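Local coordinates for protein mersacidin decarboxylase (Bacillus sp., PDB 1P3Y) that catalyses the oxidative decarboxylation of the C-terminal cysteine of the lantibiotic mersacidin to an aminoenethiol, using a bound FAD in a dodecameric assembly, at residues Ser18-Gly23 and Ile87-Ala92; Leu95-Asn100 and Leu106-Val111; Leu127-Thr132 and Val148-Glu153. All coordinates share one frame; numbering follows the deposited sequence.

Interaction 1: residues Ser18-Gly23 and Ile87-Ala92. With FAD (flavin-adenine dinucleotide), chain B.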
loop_
_atom_site.group_PDB
_atom_site.type_symbol
_atom_site.label_atom_id
_atom_site.label_comp_id
_atom_site.label_asym_id
_atom_site.label_seq_id
_atom_site.Cartn_x
_atom_site.Cartn_y
_atom_site.Cartn_z
ATOM N N SER A 18 -10.726 -13.174 24.178
ATOM C CA SER A 18 -11.651 -14.253 24.512
ATOM C C SER A 18 -12.980 -14.044 23.787
ATOM O O SER A 18 -13.382 -12.896 23.562
ATOM C CB SER A 18 -11.904 -14.278 26.018
ATOM O OG SER A 18 -13.111 -14.967 26.291
ATOM N N ILE A 19 -13.659 -15.128 23.412
ATOM C CA ILE A 19 -14.961 -14.987 22.754
ATOM C C ILE A 19 -15.919 -14.194 23.666
ATOM O O ILE A 19 -16.751 -13.414 23.192
ATOM C CB ILE A 19 -15.601 -16.371 22.447
ATOM C CG1 ILE A 19 -14.952 -16.985 21.208
ATOM C CG2 ILE A 19 -17.098 -16.221 22.200
ATOM C CD1 ILE A 19 -15.381 -16.317 19.894
ATOM N N SER A 20 -15.786 -14.376 24.978
ATOM C CA SER A 20 -16.661 -13.679 25.924
ATOM C C SER A 20 -16.485 -12.163 25.919
ATOM O O SER A 20 -17.302 -11.441 26.497
ATOM C CB SER A 20 -16.453 -14.219 27.348
ATOM O OG SER A 20 -15.231 -13.767 27.910
ATOM N N SER A 21 -15.426 -11.675 25.274
ATOM C CA SER A 21 -15.187 -10.227 25.198
ATOM C C SER A 21 -16.248 -9.596 24.325
ATOM O O SER A 21 -16.572 -8.410 24.468
ATOM C CB SER A 21 -13.827 -9.922 24.577
ATOM O OG SER A 21 -12.794 -10.497 25.352
ATOM N N VAL A 22 -16.802 -10.390 23.416
ATOM C CA VAL A 22 -17.799 -9.852 22.523
ATOM C C VAL A 22 -18.990 -9.345 23.320
ATOM O O VAL A 22 -19.663 -8.401 22.907
ATOM C CB VAL A 22 -18.220 -10.909 21.507
ATOM C CG1 VAL A 22 -19.105 -10.287 20.435
ATOM C CG2 VAL A 22 -16.973 -11.516 20.885
ATOM N N GLY A 23 -19.235 -9.958 24.478
ATOM C CA GLY A 23 -20.349 -9.526 25.303
ATOM C C GLY A 23 -20.000 -8.499 26.373
ATOM O O GLY A 23 -20.831 -8.164 27.229
ATOM N N ILE A 87 -9.235 -6.462 35.107
ATOM C CA ILE A 87 -9.067 -7.112 33.818
ATOM C C ILE A 87 -10.110 -8.211 33.626
ATOM O O ILE A 87 -10.070 -9.247 34.287
ATOM C CB ILE A 87 -7.651 -7.712 33.685
ATOM C CG1 ILE A 87 -6.616 -6.576 33.742
ATOM C CG2 ILE A 87 -7.540 -8.534 32.367
ATOM C CD1 ILE A 87 -5.150 -7.042 33.717
ATOM N N ILE A 88 -11.052 -7.964 32.726
ATOM C CA ILE A 88 -12.100 -8.918 32.415
ATOM C C ILE A 88 -12.483 -8.843 30.922
ATOM O O ILE A 88 -12.915 -7.810 30.418
ATOM C CB ILE A 88 -13.370 -8.659 33.297
ATOM C CG1 ILE A 88 -14.495 -9.620 32.878
ATOM C CG2 ILE A 88 -13.845 -7.185 33.177
ATOM C CD1 ILE A 88 -15.705 -9.589 33.792
ATOM N N PRO A 89 -12.322 -9.945 30.196
ATOM C CA PRO A 89 -11.809 -11.214 30.709
ATOM C C PRO A 89 -10.291 -11.246 30.639
ATOM O O PRO A 89 -9.684 -10.557 29.819
ATOM C CB PRO A 89 -12.436 -12.238 29.776
ATOM C CG PRO A 89 -12.474 -11.503 28.467
ATOM C CD PRO A 89 -12.932 -10.114 28.865
ATOM N N ALA A 90 -9.700 -12.072 31.500
ATOM C CA ALA A 90 -8.261 -12.263 31.592
ATOM C C ALA A 90 -7.910 -13.600 30.952
ATOM O O ALA A 90 -8.575 -14.591 31.217
ATOM C CB ALA A 90 -7.852 -12.268 33.042
ATOM N N THR A 91 -6.883 -13.626 30.104
ATOM C CA THR A 91 -6.439 -14.853 29.437
ATOM C C THR A 91 -5.358 -15.576 30.256
ATOM O O THR A 91 -4.744 -15.003 31.173
ATOM C CB THR A 91 -5.789 -14.549 28.068
ATOM O OG1 THR A 91 -4.819 -13.515 28.252
ATOM C CG2 THR A 91 -6.820 -14.115 27.028
ATOM N N ALA A 92 -5.096 -16.831 29.906
ATOM C CA ALA A 92 -4.049 -17.560 30.600
ATOM C C ALA A 92 -2.776 -16.731 30.377
ATOM O O ALA A 92 -1.977 -16.502 31.295
ATOM C CB ALA A 92 -3.892 -18.955 30.004
HETATM P PA FAD B . -2.310 -10.438 22.868
HETATM O O1A FAD B . -3.585 -10.158 22.081
HETATM O O2A FAD B . -1.413 -9.266 23.217
HETATM O O5B FAD B . -1.364 -11.535 22.099
HETATM C C5B FAD B . -1.834 -12.417 21.036
HETATM C C4B FAD B . -1.509 -11.868 19.652
HETATM O O4B FAD B . -1.269 -10.467 19.730
HETATM C C3B FAD B . -0.240 -12.454 19.008
HETATM O O3B FAD B . -0.691 -13.111 17.828
HETATM C C2B FAD B . 0.634 -11.261 18.797
HETATM O O2B FAD B . 1.535 -11.227 17.726
HETATM C C1B FAD B . -0.353 -10.098 18.736
HETATM N N9A FAD B . 0.101 -8.716 19.101
HETATM C C8A FAD B . 0.468 -8.127 20.388
HETATM N N7A FAD B . 0.826 -6.864 20.326
HETATM C C5A FAD B . 0.709 -6.525 18.939
HETATM C C6A FAD B . 0.954 -5.320 18.170
HETATM N N6A FAD B . 1.361 -4.172 18.737
HETATM N N1A FAD B . 0.750 -5.365 16.757
HETATM C C2A FAD B . 0.338 -6.509 16.129
HETATM N N3A FAD B . 0.060 -7.735 16.801
HETATM C C4A FAD B . 0.306 -7.598 18.243
HETATM N N1 FAD B . -6.984 -17.568 25.658
HETATM C C2 FAD B . -7.427 -17.635 26.973
HETATM O O2 FAD B . -6.603 -17.772 27.917
HETATM N N3 FAD B . -8.803 -17.547 27.237
HETATM C C4 FAD B . -9.839 -17.391 26.238
HETATM O O4 FAD B . -11.079 -17.331 26.592
HETATM C C4X FAD B . -9.362 -17.310 24.933
HETATM N N5 FAD B . -10.351 -17.126 23.905
HETATM C C5X FAD B . -9.887 -17.008 22.556
HETATM C C6 FAD B . -10.825 -16.822 21.494
HETATM C C7 FAD B . -10.435 -16.689 20.098
HETATM C C7M FAD B . -11.544 -16.475 19.028
HETATM C C8 FAD B . -8.992 -16.754 19.774
HETATM C C8M FAD B . -8.438 -16.623 18.370
HETATM C C9 FAD B . -8.031 -16.938 20.781
HETATM C C9A FAD B . -8.421 -17.074 22.177
HETATM N N10 FAD B . -7.494 -17.280 23.344
HETATM C C10 FAD B . -7.947 -17.392 24.667
HETATM C "C1'" FAD B . -6.093 -17.352 23.049
HETATM C "C2'" FAD B . -5.276 -16.137 23.299
HETATM O "O2'" FAD B . -5.820 -15.040 22.437
HETATM C "C3'" FAD B . -3.858 -16.356 22.923
HETATM O "O3'" FAD B . -3.139 -17.110 23.922
HETATM C "C4'" FAD B . -3.051 -15.048 22.680
HETATM O "O4'" FAD B . -1.700 -15.435 22.253
HETATM C "C5'" FAD B . -2.910 -14.147 23.882
HETATM O "O5'" FAD B . -4.028 -13.252 23.981
HETATM P P FAD B . -3.964 -11.924 24.829
HETATM O O1P FAD B . -5.280 -11.290 24.686
HETATM O O2P FAD B . -3.528 -12.269 26.230
HETATM O O3P FAD B . -2.697 -11.119 24.229
#
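Pro89 pushes its ring into a small group of serines, Ser18, Ser20 and Ser21, in the Rossmann-type fold of this flavoprotein. The loop 18-23 follows strand 10-15, while Pro89 lies near the end of the adjacent parallel strand 84-90, where a cis peptide bond marks a corner in the chain. The ring atom CG carries most of the contact. Ser21 OG approaches the ring at Pro89 CG, 3.3 Å away, and also lies near CD; Ser20 OG reaches the CB side of the ring, 3.6 Å from Pro89 CG. Ser18 meets the same CG through its CB at 3.7 Å.

No hydrogen bond joins the two segments; the serine oxygens have partners elsewhere. Ser18 OG, anti to the backbone N (chi1 159°), accepts from Ser20 N in an ST turn and also receives the Ser20 hydroxyl; Asn123 is a further partner. Ser21 OG is hydrogen-bonded to the backbone oxygen of Cys16. The proline is thus met by hydroxyls that their own hydrogen bonds already hold in place.

Both segments continue into the FAD pocket. On the serine side, Ser18 OG lies 3.1 Å from the flavin O4. Beyond Pro89, Thr91 stands at the N-cap of helix 92-99. Its hydroxyl, set between the backbone N and the carbonyl carbon (chi1 49°), serves both Ile94 N and the cofactor, Thr91 OG1 hydrogen-bonding FAD O2P at 2.7 Å. The methyl CG2 leans instead on the pyrimidine part of the flavin, near C2 and N1. One residue further, Ala92 N donates to FAD O2 in a nearly straight hydrogen bond, 2.7 Å between N and O2 and 171° at the hydrogen.

Interaction 2: residues Leu95-Asn100 and Leu106-Val111; sequences LGQTAN and LVATTV. With FAD (flavin-adenine dinucleotide), chain C.
Thr98 lays its methyl against the CG2 methyl of Val111, with Thr98 CG2 3.6 Å from Val111 CG2 and the two side chains crossing at about a right angle. The same methyl reaches down to the backbone of the second helix, 4.2 Å from Ala108 CA. Its placement follows from chi1 (48°): CG2 is anti to the carbonyl carbon, while OG1 turns back to the Ile94 carbonyl oxygen of its own helix. One residue earlier, the extended Gln97 brings OE1 alongside the methyl of Ala108, 3.8 Å from CB; that oxygen takes its hydrogen bond from Met104 N, in the connection between the helices.

The axes of the two short helical segments come within 9.6 Å and cross at -32°, their N-to-C directions roughly alike, and the contact is apolar apart from the Gln97 amide. The other flank of helix 106-113 faces a cofactor held mainly by a neighbouring subunit: Thr109 OG1 accepts from O3' of the chain C FAD at 2.7 Å. Within the subunit, helices 92-99 and 106-113 pack side by side, Val111 resting on Tyr85 of strand 84-90 while Thr98 also touches Leu141 of helix 132-144.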
loop_
_atom_site.group_PDB
_atom_site.type_symbol
_atom_site.label_atom_id
_atom_site.label_comp_id
_atom_site.label_asym_id
_atom_site.label_seq_id
_atom_site.Cartn_x
_atom_site.Cartn_y
_atom_site.Cartn_z
ATOM N N LEU A 95 -2.449 -13.753 32.613
ATOM C CA LEU A 95 -2.156 -14.258 33.957
ATOM C C LEU A 95 -0.676 -14.635 34.017
ATOM O O LEU A 95 0.021 -14.263 34.974
ATOM C CB LEU A 95 -3.009 -15.493 34.298
ATOM C CG LEU A 95 -4.526 -15.238 34.389
ATOM C CD1 LEU A 95 -5.271 -16.542 34.642
ATOM C CD2 LEU A 95 -4.831 -14.211 35.480
ATOM N N GLY A 96 -0.196 -15.359 32.996
ATOM C CA GLY A 96 1.206 -15.758 32.963
ATOM C C GLY A 96 2.167 -14.572 32.863
ATOM O O GLY A 96 3.269 -14.567 33.438
ATOM N N GLN A 97 1.757 -13.535 32.145
ATOM C CA GLN A 97 2.640 -12.398 32.003
ATOM C C GLN A 97 2.711 -11.612 33.294
ATOM O O GLN A 97 3.809 -11.289 33.773
ATOM C CB GLN A 97 2.194 -11.478 30.844
ATOM C CG GLN A 97 2.754 -11.887 29.473
ATOM C CD GLN A 97 2.405 -10.908 28.347
ATOM O OE1 GLN A 97 2.821 -9.751 28.360
ATOM N NE2 GLN A 97 1.641 -11.381 27.374
ATOM N N THR A 98 1.547 -11.317 33.862
ATOM C CA THR A 98 1.507 -10.506 35.070
ATOM C C THR A 98 2.110 -11.236 36.267
ATOM O O THR A 98 2.841 -10.641 37.068
ATOM C CB THR A 98 0.066 -10.047 35.383
ATOM O OG1 THR A 98 -0.819 -11.169 35.293
ATOM C CG2 THR A 98 -0.374 -8.967 34.385
ATOM N N ALA A 99 1.834 -12.530 36.366
ATOM C CA ALA A 99 2.366 -13.318 37.464
ATOM C C ALA A 99 3.884 -13.290 37.463
ATOM O O ALA A 99 4.506 -13.356 38.523
ATOM C CB ALA A 99 1.882 -14.760 37.364
ATOM N N ASN A 100 4.485 -13.171 36.284
ATOM C CA ASN A 100 5.943 -13.193 36.186
ATOM C C ASN A 100 6.668 -11.900 35.878
ATOM O O ASN A 100 7.880 -11.909 35.628
ATOM C CB ASN A 100 6.352 -14.276 35.199
ATOM C CG ASN A 100 5.943 -15.646 35.683
ATOM O OD1 ASN A 100 6.424 -16.104 36.725
ATOM N ND2 ASN A 100 5.038 -16.305 34.956
ATOM N N LEU A 106 0.027 -3.380 26.463
ATOM C CA LEU A 106 -0.384 -2.335 27.371
ATOM C C LEU A 106 -1.152 -2.874 28.584
ATOM O O LEU A 106 -0.946 -2.400 29.705
ATOM C CB LEU A 106 -1.172 -1.271 26.588
ATOM C CG LEU A 106 -1.559 0.052 27.262
ATOM C CD1 LEU A 106 -0.346 0.805 27.761
ATOM C CD2 LEU A 106 -2.327 0.886 26.265
ATOM N N VAL A 107 -1.999 -3.883 28.377
ATOM C CA VAL A 107 -2.784 -4.458 29.482
ATOM C C VAL A 107 -1.887 -4.957 30.624
ATOM O O VAL A 107 -2.104 -4.632 31.791
ATOM C CB VAL A 107 -3.695 -5.614 28.974
ATOM C CG1 VAL A 107 -4.289 -6.391 30.157
ATOM C CG2 VAL A 107 -4.826 -5.030 28.093
ATOM N N ALA A 108 -0.867 -5.725 30.276
ATOM C CA ALA A 108 0.066 -6.248 31.258
ATOM C C ALA A 108 0.965 -5.156 31.850
ATOM O O ALA A 108 1.349 -5.212 33.018
ATOM C CB ALA A 108 0.934 -7.352 30.615
ATOM N N THR A 109 1.315 -4.171 31.040
ATOM C CA THR A 109 2.176 -3.095 31.493
ATOM C C THR A 109 1.435 -2.236 32.520
ATOM O O THR A 109 1.986 -1.820 33.548
ATOM C CB THR A 109 2.614 -2.194 30.285
ATOM O OG1 THR A 109 3.322 -2.988 29.321
ATOM C CG2 THR A 109 3.536 -1.062 30.758
ATOM N N THR A 110 0.173 -1.967 32.229
ATOM C CA THR A 110 -0.632 -1.159 33.112
ATOM C C THR A 110 -0.705 -1.773 34.500
ATOM O O THR A 110 -0.738 -1.051 35.495
ATOM C CB THR A 110 -2.031 -0.974 32.522
ATOM O OG1 THR A 110 -1.900 -0.319 31.248
ATOM C CG2 THR A 110 -2.911 -0.135 33.457
ATOM N N VAL A 111 -0.711 -3.101 34.580
ATOM C CA VAL A 111 -0.765 -3.757 35.883
ATOM C C VAL A 111 0.417 -3.275 36.723
ATOM O O VAL A 111 0.255 -2.939 37.890
ATOM C CB VAL A 111 -0.724 -5.306 35.753
ATOM C CG1 VAL A 111 -0.506 -5.949 37.131
ATOM C CG2 VAL A 111 -2.038 -5.814 35.157
HETATM P PA FAD C . 9.106 -4.296 23.149
HETATM O O1A FAD C . 9.333 -2.918 22.538
HETATM O O2A FAD C . 9.678 -5.501 22.426
HETATM O O5B FAD C . 7.508 -4.598 23.362
HETATM C C5B FAD C . 6.474 -3.569 23.354
HETATM C C4B FAD C . 5.790 -3.456 21.997
HETATM O O4B FAD C . 6.619 -4.021 20.987
HETATM C C3B FAD C . 4.454 -4.212 21.883
HETATM O O3B FAD C . 3.478 -3.206 21.629
HETATM C C2B FAD C . 4.690 -5.185 20.776
HETATM O O2B FAD C . 3.632 -5.590 19.955
HETATM C C1B FAD C . 5.815 -4.545 19.966
HETATM N N9A FAD C . 6.723 -5.407 19.141
HETATM C C8A FAD C . 7.761 -6.363 19.525
HETATM N N7A FAD C . 8.363 -6.948 18.513
HETATM C C5A FAD C . 7.737 -6.390 17.352
HETATM C C6A FAD C . 7.896 -6.591 15.925
HETATM N N6A FAD C . 8.807 -7.434 15.411
HETATM N N1A FAD C . 7.049 -5.857 15.038
HETATM C C2A FAD C . 6.104 -4.986 15.508
HETATM N N3A FAD C . 5.883 -4.714 16.891
HETATM C C4A FAD C . 6.788 -5.518 17.723
HETATM N N1 FAD C . 8.436 0.450 30.731
HETATM C C2 FAD C . 9.431 0.359 31.696
HETATM O O2 FAD C . 9.592 -0.709 32.346
HETATM N N3 FAD C . 10.256 1.470 31.936
HETATM C C4 FAD C . 10.164 2.743 31.255
HETATM O O4 FAD C . 10.969 3.704 31.563
HETATM C C4X FAD C . 9.169 2.797 30.282
HETATM N N5 FAD C . 9.056 4.034 29.557
HETATM C C5X FAD C . 8.062 4.107 28.530
HETATM C C6 FAD C . 7.906 5.310 27.775
HETATM C C7 FAD C . 6.924 5.466 26.711
HETATM C C7M FAD C . 6.855 6.819 25.948
HETATM C C8 FAD C . 6.046 4.314 26.409
HETATM C C8M FAD C . 4.986 4.324 25.326
HETATM C C9 FAD C . 6.158 3.110 27.123
HETATM C C9A FAD C . 7.139 2.955 28.188
HETATM N N10 FAD C . 7.354 1.726 29.028
HETATM C C10 FAD C . 8.330 1.651 30.033
HETATM C "C1'" FAD C . 6.509 0.601 28.754
HETATM C "C2'" FAD C . 7.080 -0.504 27.942
HETATM O "O2'" FAD C . 7.456 0.062 26.606
HETATM C "C3'" FAD C . 6.083 -1.579 27.719
HETATM O "O3'" FAD C . 5.935 -2.433 28.874
HETATM C "C4'" FAD C . 6.400 -2.508 26.512
HETATM O "O4'" FAD C . 5.294 -3.465 26.388
HETATM C "C5'" FAD C . 7.679 -3.300 26.629
HETATM O "O5'" FAD C . 8.794 -2.541 26.137
HETATM P P FAD C . 10.149 -3.227 25.709
HETATM O O1P FAD C . 11.030 -2.139 25.269
HETATM O O2P FAD C . 10.640 -4.074 26.855
HETATM O O3P FAD C . 9.719 -4.315 24.594
#

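Interaction 3: residues Leu127-Thr132 and Val148-Glu153. With FAD (flavin-adenine dinucleotide), chain B.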
loop_
_atom_site.group_PDB
_atom_site.type_symbol
_atom_site.label_atom_id
_atom_site.label_comp_id
_atom_site.label_asym_id
_atom_site.label_seq_id
_atom_site.Cartn_x
_atom_site.Cartn_y
_atom_site.Cartn_z
ATOM N N LEU A 127 -9.711 -27.136 29.535
ATOM C CA LEU A 127 -8.447 -27.848 29.437
ATOM C C LEU A 127 -7.348 -26.910 29.940
ATOM O O LEU A 127 -6.491 -27.295 30.741
ATOM C CB LEU A 127 -8.168 -28.262 27.990
ATOM C CG LEU A 127 -8.962 -29.482 27.501
ATOM C CD1 LEU A 127 -8.749 -29.687 26.009
ATOM C CD2 LEU A 127 -8.524 -30.719 28.278
ATOM N N MET A 128 -7.392 -25.664 29.482
ATOM C CA MET A 128 -6.404 -24.672 29.883
ATOM C C MET A 128 -6.502 -24.363 31.367
ATOM O O MET A 128 -5.490 -24.195 32.049
ATOM C CB MET A 128 -6.613 -23.379 29.094
ATOM C CG MET A 128 -6.395 -23.516 27.602
ATOM S SD MET A 128 -7.039 -22.096 26.723
ATOM C CE MET A 128 -5.729 -20.875 27.067
ATOM N N TRP A 129 -7.728 -24.274 31.863
ATOM C CA TRP A 129 -7.946 -23.954 33.263
ATOM C C TRP A 129 -7.365 -25.009 34.218
ATOM O O TRP A 129 -6.912 -24.689 35.325
ATOM C CB TRP A 129 -9.449 -23.742 33.510
ATOM C CG TRP A 129 -9.778 -23.447 34.943
ATOM C CD1 TRP A 129 -10.260 -24.336 35.872
ATOM C CD2 TRP A 129 -9.593 -22.202 35.640
ATOM N NE1 TRP A 129 -10.385 -23.723 37.100
ATOM C CE2 TRP A 129 -9.984 -22.416 36.991
ATOM C CE3 TRP A 129 -9.137 -20.932 35.261
ATOM C CZ2 TRP A 129 -9.930 -21.399 37.968
ATOM C CZ3 TRP A 129 -9.081 -19.917 36.232
ATOM C CH2 TRP A 129 -9.476 -20.161 37.570
ATOM N N ASN A 130 -7.327 -26.260 33.779
ATOM C CA ASN A 130 -6.815 -27.311 34.643
ATOM C C ASN A 130 -5.323 -27.527 34.548
ATOM O O ASN A 130 -4.782 -28.417 35.201
ATOM C CB ASN A 130 -7.557 -28.632 34.387
ATOM C CG ASN A 130 -9.046 -28.532 34.718
ATOM O OD1 ASN A 130 -9.437 -27.965 35.751
ATOM N ND2 ASN A 130 -9.884 -29.085 33.842
ATOM N N LYS A 131 -4.652 -26.713 33.744
ATOM C CA LYS A 131 -3.202 -26.835 33.607
ATOM C C LYS A 131 -2.475 -26.334 34.868
ATOM O O LYS A 131 -2.814 -25.289 35.447
ATOM C CB LYS A 131 -2.714 -26.079 32.354
ATOM C CG LYS A 131 -3.034 -26.789 31.050
ATOM C CD LYS A 131 -2.239 -28.077 30.942
ATOM C CE LYS A 131 -2.763 -29.006 29.850
ATOM N NZ LYS A 131 -2.621 -28.449 28.496
ATOM N N THR A 132 -1.476 -27.106 35.282
ATOM C CA THR A 132 -0.682 -26.796 36.463
ATOM C C THR A 132 -0.197 -25.340 36.509
ATOM O O THR A 132 -0.412 -24.640 37.517
ATOM C CB THR A 132 0.549 -27.737 36.542
ATOM O OG1 THR A 132 0.126 -29.091 36.350
ATOM C CG2 THR A 132 1.240 -27.614 37.886
ATOM N N VAL A 148 -8.045 -12.572 42.250
ATOM C CA VAL A 148 -8.409 -13.380 41.088
ATOM C C VAL A 148 -9.794 -14.033 41.211
ATOM O O VAL A 148 -9.943 -15.123 41.762
ATOM C CB VAL A 148 -7.340 -14.460 40.840
ATOM C CG1 VAL A 148 -7.700 -15.288 39.638
ATOM C CG2 VAL A 148 -6.001 -13.807 40.647
ATOM N N ILE A 149 -10.812 -13.354 40.699
ATOM C CA ILE A 149 -12.169 -13.876 40.748
ATOM C C ILE A 149 -12.232 -15.116 39.866
ATOM O O ILE A 149 -12.026 -15.051 38.657
ATOM C CB ILE A 149 -13.176 -12.829 40.250
ATOM C CG1 ILE A 149 -13.046 -11.542 41.082
ATOM C CG2 ILE A 149 -14.575 -13.395 40.270
ATOM C CD1 ILE A 149 -12.888 -11.755 42.583
ATOM N N GLU A 150 -12.503 -16.257 40.482
ATOM C CA GLU A 150 -12.565 -17.505 39.743
ATOM C C GLU A 150 -13.775 -17.542 38.824
ATOM O O GLU A 150 -14.772 -16.865 39.049
ATOM C CB GLU A 150 -12.616 -18.688 40.729
ATOM C CG GLU A 150 -11.486 -18.685 41.774
ATOM C CD GLU A 150 -10.621 -19.945 41.746
ATOM O OE1 GLU A 150 -9.444 -19.874 42.209
ATOM O OE2 GLU A 150 -11.126 -20.997 41.270
ATOM N N PRO A 151 -13.683 -18.300 37.734
ATOM C CA PRO A 151 -14.833 -18.384 36.828
ATOM C C PRO A 151 -15.791 -19.466 37.368
ATOM O O PRO A 151 -15.403 -20.311 38.188
ATOM C CB PRO A 151 -14.192 -18.769 35.491
ATOM C CG PRO A 151 -13.004 -19.597 35.921
ATOM C CD PRO A 151 -12.456 -18.791 37.084
ATOM N N VAL A 152 -17.037 -19.442 36.914
ATOM C CA VAL A 152 -18.022 -20.412 37.368
ATOM C C VAL A 152 -18.452 -21.355 36.251
ATOM O O VAL A 152 -18.501 -20.973 35.089
ATOM C CB VAL A 152 -19.272 -19.697 37.935
ATOM C CG1 VAL A 152 -18.920 -19.009 39.231
ATOM C CG2 VAL A 152 -19.790 -18.666 36.945
ATOM N N GLU A 153 -18.765 -22.593 36.608
ATOM C CA GLU A 153 -19.205 -23.572 35.625
ATOM C C GLU A 153 -20.633 -23.234 35.224
ATOM O O GLU A 153 -21.418 -22.747 36.032
ATOM C CB GLU A 153 -19.156 -24.967 36.226
ATOM C CG GLU A 153 -17.984 -25.150 37.158
ATOM C CD GLU A 153 -17.770 -26.588 37.545
ATOM O OE1 GLU A 153 -16.969 -26.829 38.479
ATOM O OE2 GLU A 153 -18.397 -27.471 36.908
HETATM P PA FAD B . -2.310 -10.438 22.868
HETATM O O1A FAD B . -3.585 -10.158 22.081
HETATM O O2A FAD B . -1.413 -9.266 23.217
HETATM O O5B FAD B . -1.364 -11.535 22.099
HETATM C C5B FAD B . -1.834 -12.417 21.036
HETATM C C4B FAD B . -1.509 -11.868 19.652
HETATM O O4B FAD B . -1.269 -10.467 19.730
HETATM C C3B FAD B . -0.240 -12.454 19.008
HETATM O O3B FAD B . -0.691 -13.111 17.828
HETATM C C2B FAD B . 0.634 -11.261 18.797
HETATM O O2B FAD B . 1.535 -11.227 17.726
HETATM C C1B FAD B . -0.353 -10.098 18.736
HETATM N N9A FAD B . 0.101 -8.716 19.101
HETATM C C8A FAD B . 0.468 -8.127 20.388
HETATM N N7A FAD B . 0.826 -6.864 20.326
HETATM C C5A FAD B . 0.709 -6.525 18.939
HETATM C C6A FAD B . 0.954 -5.320 18.170
HETATM N N6A FAD B . 1.361 -4.172 18.737
HETATM N N1A FAD B . 0.750 -5.365 16.757
HETATM C C2A FAD B . 0.338 -6.509 16.129
HETATM N N3A FAD B . 0.060 -7.735 16.801
HETATM C C4A FAD B . 0.306 -7.598 18.243
HETATM N N1 FAD B . -6.984 -17.568 25.658
HETATM C C2 FAD B . -7.427 -17.635 26.973
HETATM O O2 FAD B . -6.603 -17.772 27.917
HETATM N N3 FAD B . -8.803 -17.547 27.237
HETATM C C4 FAD B . -9.839 -17.391 26.238
HETATM O O4 FAD B . -11.079 -17.331 26.592
HETATM C C4X FAD B . -9.362 -17.310 24.933
HETATM N N5 FAD B . -10.351 -17.126 23.905
HETATM C C5X FAD B . -9.887 -17.008 22.556
HETATM C C6 FAD B . -10.825 -16.822 21.494
HETATM C C7 FAD B . -10.435 -16.689 20.098
HETATM C C7M FAD B . -11.544 -16.475 19.028
HETATM C C8 FAD B . -8.992 -16.754 19.774
HETATM C C8M FAD B . -8.438 -16.623 18.370
HETATM C C9 FAD B . -8.031 -16.938 20.781
HETATM C C9A FAD B . -8.421 -17.074 22.177
HETATM N N10 FAD B . -7.494 -17.280 23.344
HETATM C C10 FAD B . -7.947 -17.392 24.667
HETATM C "C1'" FAD B . -6.093 -17.352 23.049
HETATM C "C2'" FAD B . -5.276 -16.137 23.299
HETATM O "O2'" FAD B . -5.820 -15.040 22.437
HETATM C "C3'" FAD B . -3.858 -16.356 22.923
HETATM O "O3'" FAD B . -3.139 -17.110 23.922
HETATM C "C4'" FAD B . -3.051 -15.048 22.680
HETATM O "O4'" FAD B . -1.700 -15.435 22.253
HETATM C "C5'" FAD B . -2.910 -14.147 23.882
HETATM O "O5'" FAD B . -4.028 -13.252 23.981
HETATM P P FAD B . -3.964 -11.924 24.829
HETATM O O1P FAD B . -5.280 -11.290 24.686
HETATM O O2P FAD B . -3.528 -12.269 26.230
HETATM O O3P FAD B . -2.697 -11.119 24.229
#
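Trp129 meets the segment 148-153 at two successive residues, Glu150 and Pro151, its indole reaching across from the end of helix 126-129. The second segment leaves strand 147-148 at Val148, whose carbonyl oxygen accepts from Arg142, and passes Ile149, whose side chain rests on strand 119-122.

Glu150 comes next. Its chain bends at chi2 (-122°) and brings OE2 to the edge of the indole, in the ring plane and 3.5 Å from Trp129 CZ2. The carboxylate stands nearly upright to the ring, at 88°, and its other oxygen, OE1, forms a salt bridge with Arg142, which should limit how far the carboxylate can turn.

Pro151 then covers one face of the same indole. Its CG sits 3.9 Å from the centroid of the Trp129 six-membered ring and close to the ring normal, a CH-pi contact, while Pro151 CD lies over the outer rim at CH2. CG of Trp129 is anti to the backbone N (chi1 178°), which throws the indole outward to this proline.

Met128, the residue before Trp129, turns instead to the flavin, Met128 CE lying 3.3 Å from O2 of the chain B FAD. The indole-proline packing joins the short helix after strand 119-122 to the loop after the neighbouring parallel strand 147-148, beside the cofactor pocket of a Rossmann-type flavoprotein.

How the interactions relate
The three contacts follow one another along the chain, each closing before the next opens, and all belong to the same Rossmann-type parallel sheet and its helices. Interactions 1 and 2 have centres about 15 Å apart and are linked directly, since Ile87 of strand 84-90 packs on Val107 and Val111 of helix 106-113. Interaction 3 lies about 13 Å from interaction 1, centre to centre, meeting it where Met128 touches Ala92 and sharing the chain B FAD. Interactions 2 and 3 do not touch. Because 106-111 binds a different FAD, one subunit contributes to two cofactor sites, consistent with pockets formed between subunits of the dodecamer.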